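Local coordinates for protein beta-L-arabinobiosidase (Bacteroides thetaiotaomicron, PDB 5MQR) that probably hydrolyses beta-L-arabinofuranosidic linkages in plant pectin and may also have exo-alpha-sialidase activity, at residues G154-K159 against Q233-N238; W1051-L1056 against G1074-C1079; T1067-K1072 against R1084-G1089. All coordinates share one frame; numbering follows the deposited sequence.

Interaction 1 (G154-K159 against Q233-N238); sequences GFYVSK and QEILDN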
loop_
_atom_site.group_PDB
_atom_site.type_symbol
_atom_site.label_atom_id
_atom_site.label_comp_id
_atom_site.label_asym_id
_atom_site.label_seq_id
_atom_site.Cartn_x
_atom_site.Cartn_y
_atom_site.Cartn_z
ATOM N N GLY A 154 11.420 -18.921 -27.292
ATOM C CA GLY A 154 12.758 -19.427 -27.064
ATOM C C GLY A 154 12.939 -20.653 -26.187
ATOM O O GLY A 154 13.983 -21.291 -26.288
ATOM N N PHE A 155 11.939 -21.005 -25.377
ATOM C CA PHE A 155 12.111 -21.933 -24.283
ATOM C C PHE A 155 10.849 -22.731 -24.008
ATOM O O PHE A 155 9.758 -22.173 -24.056
ATOM C CB PHE A 155 12.451 -21.190 -22.988
ATOM C CG PHE A 155 13.818 -20.572 -22.951
ATOM C CD1 PHE A 155 14.945 -21.356 -22.976
ATOM C CD2 PHE A 155 13.967 -19.211 -22.808
ATOM C CE1 PHE A 155 16.210 -20.786 -22.898
ATOM C CE2 PHE A 155 15.222 -18.637 -22.737
ATOM C CZ PHE A 155 16.349 -19.428 -22.786
ATOM N N TYR A 156 11.010 -24.011 -23.661
ATOM C CA TYR A 156 9.924 -24.859 -23.130
ATOM C C TYR A 156 10.466 -25.757 -22.016
ATOM O O TYR A 156 11.462 -26.460 -22.212
ATOM C CB TYR A 156 9.338 -25.749 -24.242
ATOM C CG TYR A 156 8.324 -26.760 -23.752
ATOM C CD1 TYR A 156 7.121 -26.332 -23.209
ATOM C CD2 TYR A 156 8.550 -28.129 -23.851
ATOM C CE1 TYR A 156 6.179 -27.217 -22.748
ATOM C CE2 TYR A 156 7.609 -29.034 -23.401
ATOM C CZ TYR A 156 6.421 -28.577 -22.841
ATOM O OH TYR A 156 5.429 -29.433 -22.379
ATOM N N VAL A 157 9.798 -25.780 -20.873
ATOM C CA VAL A 157 10.095 -26.751 -19.822
ATOM C C VAL A 157 9.079 -27.885 -19.936
ATOM O O VAL A 157 7.870 -27.671 -19.790
ATOM C CB VAL A 157 10.023 -26.126 -18.403
ATOM C CG1 VAL A 157 10.259 -27.203 -17.325
ATOM C CG2 VAL A 157 11.029 -25.003 -18.277
ATOM N N SER A 158 9.579 -29.091 -20.177
ATOM C CA SER A 158 8.726 -30.244 -20.424
ATOM C C SER A 158 8.080 -30.783 -19.146
ATOM O O SER A 158 8.389 -30.350 -18.023
ATOM C CB SER A 158 9.518 -31.340 -21.117
ATOM O OG SER A 158 10.298 -32.061 -20.187
ATOM N N LYS A 159 7.163 -31.717 -19.336
ATOM C CA LYS A 159 6.465 -32.348 -18.225
ATOM C C LYS A 159 7.405 -33.142 -17.333
ATOM O O LYS A 159 7.237 -33.130 -16.136
ATOM C CB LYS A 159 5.341 -33.235 -18.735
ATOM C CG LYS A 159 4.205 -32.395 -19.272
ATOM C CD LYS A 159 3.096 -33.276 -19.801
ATOM C CE LYS A 159 2.011 -32.448 -20.484
ATOM N NZ LYS A 159 1.163 -33.402 -21.266
ATOM N N GLN A 233 7.742 -33.340 -28.785
ATOM C CA GLN A 233 6.374 -33.640 -29.195
ATOM C C GLN A 233 5.331 -32.834 -28.406
ATOM O O GLN A 233 4.281 -32.486 -28.957
ATOM C CB GLN A 233 6.092 -35.152 -29.077
ATOM C CG GLN A 233 4.796 -35.605 -29.750
ATOM C CD GLN A 233 4.768 -35.248 -31.231
ATOM O OE1 GLN A 233 5.651 -35.640 -31.975
ATOM N NE2 GLN A 233 3.774 -34.484 -31.652
ATOM N N GLU A 234 5.623 -32.554 -27.130
ATOM C CA GLU A 234 4.776 -31.711 -26.281
ATOM C C GLU A 234 4.682 -30.275 -26.785
ATOM O O GLU A 234 3.660 -29.623 -26.580
ATOM C CB GLU A 234 5.304 -31.632 -24.836
ATOM C CG GLU A 234 5.099 -32.885 -23.994
ATOM C CD GLU A 234 5.871 -32.856 -22.684
ATOM O OE1 GLU A 234 6.219 -31.766 -22.176
ATOM O OE2 GLU A 234 6.136 -33.952 -22.154
ATOM N N ILE A 235 5.766 -29.764 -27.369
ATOM C CA ILE A 235 5.755 -28.429 -27.936
ATOM C C ILE A 235 4.765 -28.408 -29.085
ATOM O O ILE A 235 3.894 -27.541 -29.119
ATOM C CB ILE A 235 7.133 -28.005 -28.438
ATOM C CG1 ILE A 235 8.078 -27.801 -27.244
ATOM C CG2 ILE A 235 7.028 -26.734 -29.272
ATOM C CD1 ILE A 235 9.541 -27.809 -27.627
ATOM N N LEU A 236 4.896 -29.371 -29.993
ATOM C CA LEU A 236 4.015 -29.484 -31.161
ATOM C C LEU A 236 2.552 -29.705 -30.781
ATOM O O LEU A 236 1.675 -29.246 -31.476
ATOM C CB LEU A 236 4.463 -30.622 -32.087
ATOM C CG LEU A 236 5.790 -30.440 -32.834
ATOM C CD1 LEU A 236 6.203 -31.730 -33.553
ATOM C CD2 LEU A 236 5.688 -29.282 -33.820
ATOM N N ASP A 237 2.299 -30.388 -29.670
ATOM C CA ASP A 237 0.930 -30.631 -29.203
ATOM C C ASP A 237 0.390 -29.521 -28.324
ATOM O O ASP A 237 -0.710 -29.642 -27.807
ATOM C CB ASP A 237 0.841 -31.979 -28.461
ATOM C CG ASP A 237 1.178 -33.196 -29.357
ATOM O OD1 ASP A 237 1.163 -33.103 -30.614
ATOM O OD2 ASP A 237 1.473 -34.267 -28.777
ATOM N N ASN A 238 1.136 -28.435 -28.146
ATOM C CA ASN A 238 0.687 -27.359 -27.307
ATOM C C ASN A 238 0.297 -26.143 -28.173
ATOM O O ASN A 238 1.161 -25.445 -28.700
ATOM C CB ASN A 238 1.785 -26.987 -26.323
ATOM C CG ASN A 238 1.303 -26.052 -25.244
ATOM O OD1 ASN A 238 0.531 -25.139 -25.497
ATOM N ND2 ASN A 238 1.747 -26.289 -24.024
HETATM O O HOH W 1 2.974 -28.794 -23.177
HETATM O O HOH W 2 8.388 -34.371 -20.647
#
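Segment 154-159 runs past the last turns of a helix, the CA atoms of Y156 and I235 7.3 Å apart and those of S158 and E234 7.2 Å apart, too far for backbone-to-backbone pairing; side chains and one backbone N-H make the contact. The focus is E234 OE1, which accepts two hydrogen bonds. Y156 OH gives E234 OE1 a very short one of 2.5 Å. K159 N gives the other at 3.0 Å, using the syn lone pair of E234 OE1. The oxygen meets the phenol at its edge, in the ring plane, while the carboxylate stands almost perpendicular to the ring (85°). Y156 can get there because its CG is anti to the backbone N (chi1 174°), which swings the ring over to the helix. Further back, Y156 CD2 rests on I235 CG1 at 3.4 Å. One water donates to Y156 OH and accepts from N238 ND2; a second donates to E234 OE2 and also bonds S158 OG, which R162 N holds as well. The aliphatic chain of K159 passes slantwise over the E234 carboxylate, K159 CB 3.6 Å from E234 OE2. In the beta propeller, helix 226-236 thus packs on strand 148-157, the edge strand of a four-stranded sheet; M166 of the adjacent strand 163-170 touches both Y156 and I235, and Y241 of helix 239-242 meets the Y156 ring edge-to-face.

Interaction 2 (W1051-L1056 against G1074-C1079); sequences WDWFCL and GDRYHC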
loop_
_atom_site.group_PDB
_atom_site.type_symbol
_atom_site.label_atom_id
_atom_site.label_comp_id
_atom_site.label_asym_id
_atom_site.label_seq_id
_atom_site.Cartn_x
_atom_site.Cartn_y
_atom_site.Cartn_z
ATOM N N TRP A 1051 -16.647 -5.160 2.767
ATOM C CA TRP A 1051 -15.840 -4.133 2.121
ATOM C C TRP A 1051 -14.567 -4.704 1.441
ATOM O O TRP A 1051 -13.763 -5.389 2.080
ATOM C CB TRP A 1051 -15.406 -3.077 3.157
ATOM C CG TRP A 1051 -16.514 -2.251 3.719
ATOM C CD1 TRP A 1051 -17.775 -2.059 3.187
ATOM C CD2 TRP A 1051 -16.459 -1.447 4.900
ATOM N NE1 TRP A 1051 -18.504 -1.237 4.000
ATOM C CE2 TRP A 1051 -17.721 -0.842 5.052
ATOM C CE3 TRP A 1051 -15.468 -1.198 5.860
ATOM C CZ2 TRP A 1051 -18.017 0.008 6.121
ATOM C CZ3 TRP A 1051 -15.767 -0.369 6.925
ATOM C CH2 TRP A 1051 -17.032 0.238 7.037
ATOM N N ASP A 1052 -14.354 -4.364 0.172
ATOM C CA ASP A 1052 -13.155 -4.799 -0.539
ATOM C C ASP A 1052 -11.889 -4.185 0.027
ATOM O O ASP A 1052 -10.814 -4.751 -0.135
ATOM C CB ASP A 1052 -13.228 -4.443 -2.019
ATOM C CG ASP A 1052 -14.235 -5.269 -2.769
ATOM O OD1 ASP A 1052 -14.748 -6.290 -2.241
ATOM O OD2 ASP A 1052 -14.497 -4.889 -3.920
ATOM N N TRP A 1053 -12.010 -3.041 0.692
ATOM C CA TRP A 1053 -10.849 -2.397 1.284
ATOM C C TRP A 1053 -11.271 -1.454 2.356
ATOM O O TRP A 1053 -12.401 -0.985 2.348
ATOM C CB TRP A 1053 -10.066 -1.612 0.215
ATOM C CG TRP A 1053 -10.920 -0.771 -0.685
ATOM C CD1 TRP A 1053 -11.466 -1.139 -1.904
ATOM C CD2 TRP A 1053 -11.354 0.563 -0.444
ATOM N NE1 TRP A 1053 -12.212 -0.099 -2.421
ATOM C CE2 TRP A 1053 -12.154 0.957 -1.548
ATOM C CE3 TRP A 1053 -11.161 1.470 0.609
ATOM C CZ2 TRP A 1053 -12.741 2.230 -1.634
ATOM C CZ3 TRP A 1053 -11.740 2.743 0.520
ATOM C CH2 TRP A 1053 -12.528 3.107 -0.594
ATOM N N PHE A 1054 -10.353 -1.168 3.270
ATOM C CA PHE A 1054 -10.511 -0.031 4.185
ATOM C C PHE A 1054 -9.182 0.249 4.825
ATOM O O PHE A 1054 -8.262 -0.571 4.741
ATOM C CB PHE A 1054 -11.582 -0.268 5.273
ATOM C CG PHE A 1054 -11.336 -1.476 6.136
ATOM C CD1 PHE A 1054 -10.472 -1.417 7.210
ATOM C CD2 PHE A 1054 -11.995 -2.670 5.882
ATOM C CE1 PHE A 1054 -10.246 -2.536 8.012
ATOM C CE2 PHE A 1054 -11.773 -3.796 6.670
ATOM C CZ PHE A 1054 -10.899 -3.726 7.745
ATOM N N CYS A 1055 -9.084 1.378 5.508
ATOM C CA CYS A 1055 -7.835 1.705 6.169
ATOM C C CYS A 1055 -8.031 2.693 7.292
ATOM O O CYS A 1055 -8.730 3.677 7.138
ATOM C CB CYS A 1055 -6.850 2.277 5.138
ATOM S SG CYS A 1055 -5.324 2.905 5.853
ATOM N N LEU A 1056 -7.417 2.403 8.424
ATOM C CA LEU A 1056 -7.265 3.375 9.497
ATOM C C LEU A 1056 -5.794 3.685 9.608
ATOM O O LEU A 1056 -4.982 2.811 9.795
ATOM C CB LEU A 1056 -7.779 2.844 10.822
ATOM C CG LEU A 1056 -7.679 3.818 12.001
ATOM C CD1 LEU A 1056 -8.702 4.947 11.884
ATOM C CD2 LEU A 1056 -7.867 3.059 13.307
ATOM N N GLY A 1074 -5.842 -6.301 -3.529
ATOM C CA GLY A 1074 -4.496 -5.745 -3.558
ATOM C C GLY A 1074 -4.327 -4.433 -4.287
ATOM O O GLY A 1074 -3.210 -3.908 -4.336
ATOM N N ASP A 1075 -5.407 -3.886 -4.831
ATOM C CA ASP A 1075 -5.303 -2.744 -5.748
ATOM C C ASP A 1075 -5.682 -1.389 -5.142
ATOM O O ASP A 1075 -5.514 -0.370 -5.787
ATOM C CB ASP A 1075 -6.072 -2.984 -7.061
ATOM C CG ASP A 1075 -7.563 -3.147 -6.852
ATOM O OD1 ASP A 1075 -7.989 -3.697 -5.795
ATOM O OD2 ASP A 1075 -8.308 -2.739 -7.766
ATOM N N ARG A 1076 -6.151 -1.364 -3.905
ATOM C CA ARG A 1076 -6.410 -0.075 -3.267
ATOM C C ARG A 1076 -5.131 0.562 -2.750
ATOM O O ARG A 1076 -4.954 1.760 -2.917
ATOM C CB ARG A 1076 -7.443 -0.209 -2.113
ATOM C CG ARG A 1076 -7.829 1.108 -1.451
ATOM C CD ARG A 1076 -8.614 1.990 -2.389
ATOM N NE ARG A 1076 -9.064 3.243 -1.783
ATOM C CZ ARG A 1076 -9.752 4.173 -2.450
ATOM N NH1 ARG A 1076 -10.100 3.971 -3.729
ATOM N NH2 ARG A 1076 -10.128 5.289 -1.843
ATOM N N TYR A 1077 -4.284 -0.227 -2.087
ATOM C CA TYR A 1077 -3.019 0.269 -1.470
ATOM C C TYR A 1077 -1.735 -0.250 -2.125
ATOM O O TYR A 1077 -0.674 0.284 -1.838
ATOM C CB TYR A 1077 -2.992 -0.002 0.046
ATOM C CG TYR A 1077 -4.283 0.465 0.660
ATOM C CD1 TYR A 1077 -4.554 1.825 0.789
ATOM C CD2 TYR A 1077 -5.274 -0.432 1.016
ATOM C CE1 TYR A 1077 -5.760 2.271 1.314
ATOM C CE2 TYR A 1077 -6.481 0.006 1.547
ATOM C CZ TYR A 1077 -6.722 1.356 1.692
ATOM O OH TYR A 1077 -7.937 1.798 2.163
ATOM N N HIS A 1078 -1.834 -1.274 -2.980
ATOM C CA HIS A 1078 -0.665 -1.843 -3.691
ATOM C C HIS A 1078 0.471 -2.169 -2.710
ATOM O O HIS A 1078 1.613 -1.759 -2.911
ATOM C CB HIS A 1078 -0.193 -0.897 -4.807
ATOM C CG HIS A 1078 -1.186 -0.729 -5.913
ATOM N ND1 HIS A 1078 -1.912 0.429 -6.096
ATOM C CD2 HIS A 1078 -1.592 -1.580 -6.880
ATOM C CE1 HIS A 1078 -2.722 0.286 -7.130
ATOM N NE2 HIS A 1078 -2.543 -0.924 -7.628
ATOM N N CYS A 1079 0.134 -2.853 -1.615
ATOM C CA CYS A 1079 1.132 -3.352 -0.682
ATOM C C CYS A 1079 0.849 -4.809 -0.340
ATOM O O CYS A 1079 1.298 -5.291 0.690
ATOM C CB CYS A 1079 1.158 -2.481 0.579
ATOM S SG CYS A 1079 -0.362 -2.658 1.556
#
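The hydroxyl of Y1077 reaches segment 1051-1056 with Y1077 OH 3.2 Å from C1055 CB, and there it hydrogen-bonds to OE2 of E662, a residue outside both segments. The other oxygen of that carboxylate, E662 OE1, takes a salt bridge from R1076 NH2, so two consecutive residues of segment 1074-1079 grip one acid on the neighbouring strand 660-662. Between the two segments themselves no hydrogen bond forms; stacking does the work. The guanidinium of R1076 lies flat over one face of the W1053 indole, the planes only 11° apart. R1076 CZ sits 3.7 Å from the centroid of the W1053 six-membered ring, a cation-pi contact, with R1076 NH2 3.5 Å from W1053 CH2. Further back along the chain, R1076 CD lies 3.8 Å from the centroid of the W1053 five-membered ring as a CH-pi contact, so the arginine follows the long direction of the indole from pyrrole to benzene ring. A bend at chi2 (68°) lays the chain down on the face. The salt bridge to E662 should fix the guanidinium's rotation and keep it nearly parallel to the tryptophan. Y1077 crosses W1053 at about a right angle, Y1077 OH 3.6 Å from W1053 CE3. Y1077 CZ is 3.6 Å from C1055 CB. C1055 SG, placed anti to its backbone N (chi1 173°), adds an oblique sulfur-aromatic contact, 5.1 Å from the Y1077 ring centroid. In the fold, the loop after strand 1064-1071 bends back over strand 1053-1061; Y1077 also touches L1069, and strand 660-662, which supplies E662, pairs with strand 1053-1061 through C1055 and forms the sheet's edge.

Interaction 3 (T1067-K1072 against R1084-G1089); sequences TILWDK and RIFVNG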
loop_
_atom_site.group_PDB
_atom_site.type_symbol
_atom_site.label_atom_id
_atom_site.label_comp_id
_atom_site.label_asym_id
_atom_site.label_seq_id
_atom_site.Cartn_x
_atom_site.Cartn_y
_atom_site.Cartn_z
ATOM N N THR A 1067 -0.959 1.984 11.226
ATOM C CA THR A 1067 -1.874 1.872 10.099
ATOM C C THR A 1067 -2.463 0.482 10.112
ATOM O O THR A 1067 -1.744 -0.488 10.296
ATOM C CB THR A 1067 -1.126 2.031 8.775
ATOM O OG1 THR A 1067 -0.298 3.180 8.858
ATOM C CG2 THR A 1067 -2.067 2.140 7.614
ATOM N N ILE A 1068 -3.762 0.385 9.909
ATOM C CA ILE A 1068 -4.412 -0.910 9.770
ATOM C C ILE A 1068 -5.181 -0.840 8.474
ATOM O O ILE A 1068 -5.982 0.057 8.277
ATOM C CB ILE A 1068 -5.415 -1.185 10.920
ATOM C CG1 ILE A 1068 -4.693 -1.216 12.270
ATOM C CG2 ILE A 1068 -6.193 -2.475 10.659
ATOM C CD1 ILE A 1068 -5.606 -1.001 13.454
ATOM N N LEU A 1069 -4.944 -1.810 7.613
ATOM C CA LEU A 1069 -5.612 -1.844 6.361
ATOM C C LEU A 1069 -5.976 -3.230 5.889
ATOM O O LEU A 1069 -5.390 -4.243 6.293
ATOM C CB LEU A 1069 -4.788 -1.112 5.303
ATOM C CG LEU A 1069 -3.429 -1.633 4.834
ATOM C CD1 LEU A 1069 -3.561 -2.764 3.807
ATOM C CD2 LEU A 1069 -2.633 -0.462 4.245
ATOM N N TRP A 1070 -6.959 -3.221 5.012
ATOM C CA TRP A 1070 -7.533 -4.401 4.433
ATOM C C TRP A 1070 -7.642 -4.128 2.946
ATOM O O TRP A 1070 -8.107 -3.073 2.544
ATOM C CB TRP A 1070 -8.925 -4.656 5.016
ATOM C CG TRP A 1070 -9.710 -5.660 4.243
ATOM C CD1 TRP A 1070 -10.798 -5.412 3.479
ATOM C CD2 TRP A 1070 -9.435 -7.071 4.112
ATOM N NE1 TRP A 1070 -11.241 -6.582 2.891
ATOM C CE2 TRP A 1070 -10.429 -7.614 3.268
ATOM C CE3 TRP A 1070 -8.462 -7.926 4.643
ATOM C CZ2 TRP A 1070 -10.486 -8.985 2.934
ATOM C CZ3 TRP A 1070 -8.515 -9.311 4.313
ATOM C CH2 TRP A 1070 -9.525 -9.816 3.469
ATOM N N ASP A 1071 -7.212 -5.089 2.138
ATOM C CA ASP A 1071 -7.192 -4.923 0.675
ATOM C C ASP A 1071 -7.362 -6.296 0.087
ATOM O O ASP A 1071 -6.412 -7.055 -0.070
ATOM C CB ASP A 1071 -5.887 -4.259 0.228
ATOM C CG ASP A 1071 -5.963 -3.648 -1.180
ATOM O OD1 ASP A 1071 -6.925 -3.939 -1.953
ATOM O OD2 ASP A 1071 -5.025 -2.867 -1.524
ATOM N N LYS A 1072 -8.606 -6.625 -0.199
ATOM C CA LYS A 1072 -8.952 -7.964 -0.642
ATOM C C LYS A 1072 -8.247 -8.359 -1.928
ATOM O O LYS A 1072 -7.751 -9.468 -2.034
ATOM C CB LYS A 1072 -10.448 -8.059 -0.865
ATOM C CG LYS A 1072 -10.942 -9.465 -1.169
ATOM C CD LYS A 1072 -12.330 -9.409 -1.791
ATOM C CE LYS A 1072 -12.701 -10.749 -2.409
ATOM N NZ LYS A 1072 -13.545 -10.507 -3.614
ATOM N N ARG A 1084 -3.382 -5.930 7.013
ATOM C CA ARG A 1084 -2.007 -5.587 7.377
ATOM C C ARG A 1084 -1.956 -4.488 8.400
ATOM O O ARG A 1084 -2.787 -3.591 8.400
ATOM C CB ARG A 1084 -1.225 -5.138 6.151
ATOM C CG ARG A 1084 -0.801 -6.298 5.300
ATOM C CD ARG A 1084 -0.157 -5.878 3.978
ATOM N NE ARG A 1084 -0.357 -6.963 3.019
ATOM C CZ ARG A 1084 0.505 -7.934 2.772
ATOM N NH1 ARG A 1084 1.695 -7.936 3.340
ATOM N NH2 ARG A 1084 0.183 -8.892 1.918
ATOM N N ILE A 1085 -0.955 -4.576 9.255
ATOM C CA ILE A 1085 -0.664 -3.576 10.267
ATOM C C ILE A 1085 0.699 -2.990 9.944
ATOM O O ILE A 1085 1.641 -3.746 9.700
ATOM C CB ILE A 1085 -0.568 -4.197 11.659
ATOM C CG1 ILE A 1085 -1.924 -4.792 12.038
ATOM C CG2 ILE A 1085 -0.110 -3.157 12.697
ATOM C CD1 ILE A 1085 -1.874 -5.679 13.265
ATOM N N PHE A 1086 0.797 -1.659 9.968
ATOM C CA PHE A 1086 2.072 -0.988 9.816
ATOM C C PHE A 1086 2.376 -0.189 11.078
ATOM O O PHE A 1086 1.486 0.386 11.691
ATOM C CB PHE A 1086 2.099 -0.078 8.578
ATOM C CG PHE A 1086 1.946 -0.815 7.264
ATOM C CD1 PHE A 1086 0.704 -1.290 6.852
ATOM C CD2 PHE A 1086 3.046 -1.001 6.410
ATOM C CE1 PHE A 1086 0.553 -1.970 5.640
ATOM C CE2 PHE A 1086 2.908 -1.690 5.198
ATOM C CZ PHE A 1086 1.651 -2.166 4.806
ATOM N N VAL A 1087 3.657 -0.174 11.436
ATOM C CA VAL A 1087 4.212 0.668 12.487
ATOM C C VAL A 1087 5.220 1.614 11.822
ATOM O O VAL A 1087 6.196 1.148 11.232
ATOM C CB VAL A 1087 4.918 -0.196 13.545
ATOM C CG1 VAL A 1087 5.575 0.662 14.630
ATOM C CG2 VAL A 1087 3.924 -1.184 14.127
ATOM N N ASN A 1088 4.985 2.920 11.918
ATOM C CA ASN A 1088 5.801 3.943 11.246
ATOM C C ASN A 1088 6.102 3.572 9.804
ATOM O O ASN A 1088 7.235 3.674 9.336
ATOM C CB ASN A 1088 7.075 4.203 12.038
ATOM C CG ASN A 1088 6.779 4.655 13.463
ATOM O OD1 ASN A 1088 5.677 5.096 13.780
ATOM N ND2 ASN A 1088 7.755 4.525 14.329
ATOM N N GLY A 1089 5.056 3.126 9.117
ATOM C CA GLY A 1089 5.128 2.746 7.719
ATOM C C GLY A 1089 5.844 1.467 7.365
ATOM O O GLY A 1089 6.038 1.203 6.187
HETATM O O HOH W 3 2.242 3.223 10.110
#
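Backbone hydrogen bonds tie T1067 to F1086 and L1069 to R1084, two hydrogen-bonded pairs of an antiparallel ladder whose strand axes run at 158°. T1067 N donates to F1086 O at 3.0 Å, and F1086 N returns a bond to T1067 O at 2.8 Å. In the second pair L1069 N reaches R1084 O at 2.9 Å and R1084 N reaches L1069 O at 2.7 Å. The non-hydrogen-bonded pair between them, I1068 with I1085, adds CA-H...O contacts: I1085 CA lies 3.3 Å from T1067 O, and I1068 CA lies 3.4 Å from R1084 O. Apolar packing occupies the face that carries T1067, L1069, R1084 and F1086. L1069 sets its CG between the backbone N and the carbonyl carbon (chi1 66°), which brings L1069 CD2 to 3.8 Å from F1086 CE1 while CD1 lies against R1084 CB. An alanine here would lack both methyls, and would probably open a gap beside F1086 CE1 and leave that ring freer to shift. T1067 CB backs onto F1086 CB at 3.9 Å. One water donates to T1067 OG1 and accepts from G1089 N, linking T1067 to the turn that follows strand 1082-1087; T1067 OG1 is also hydrogen-bonded to D1057 OD1, and the guanidinium of R1084 leads off to a salt bridge with E1091. Both strands are interior strands of a five-stranded antiparallel sheet, with strand 1053-1061 beside 1064-1071 and strand 1090-1095 beside 1082-1087; I1042 of strand 1040-1042 packs on I1068 and I1085, across the sheet from F1086 and F620.

Interactions 2 and 3 are one neighbourhood, their centres about 9 Å apart. They share the antiparallel sheet of the region matching a glycosyl hydrolase family 65 C-terminal domain: L1056 O lies 2.7 Å from I1068 N, a probable hydrogen bond, and D1071 OD2 lies 2.8 Å from Y1077 N, which pins the loop of interaction 2 to the end of a strand of interaction 3. Interaction 1 belongs to the N-terminal propeller, its centre about 39 Å from that of interaction 2 and 43 Å from that of interaction 3. There the side chain of Y156 is about 7 Å from a bound calcium ion. In interaction 3 the side chain of F1086 is about 13 Å from a bound HEPES molecule.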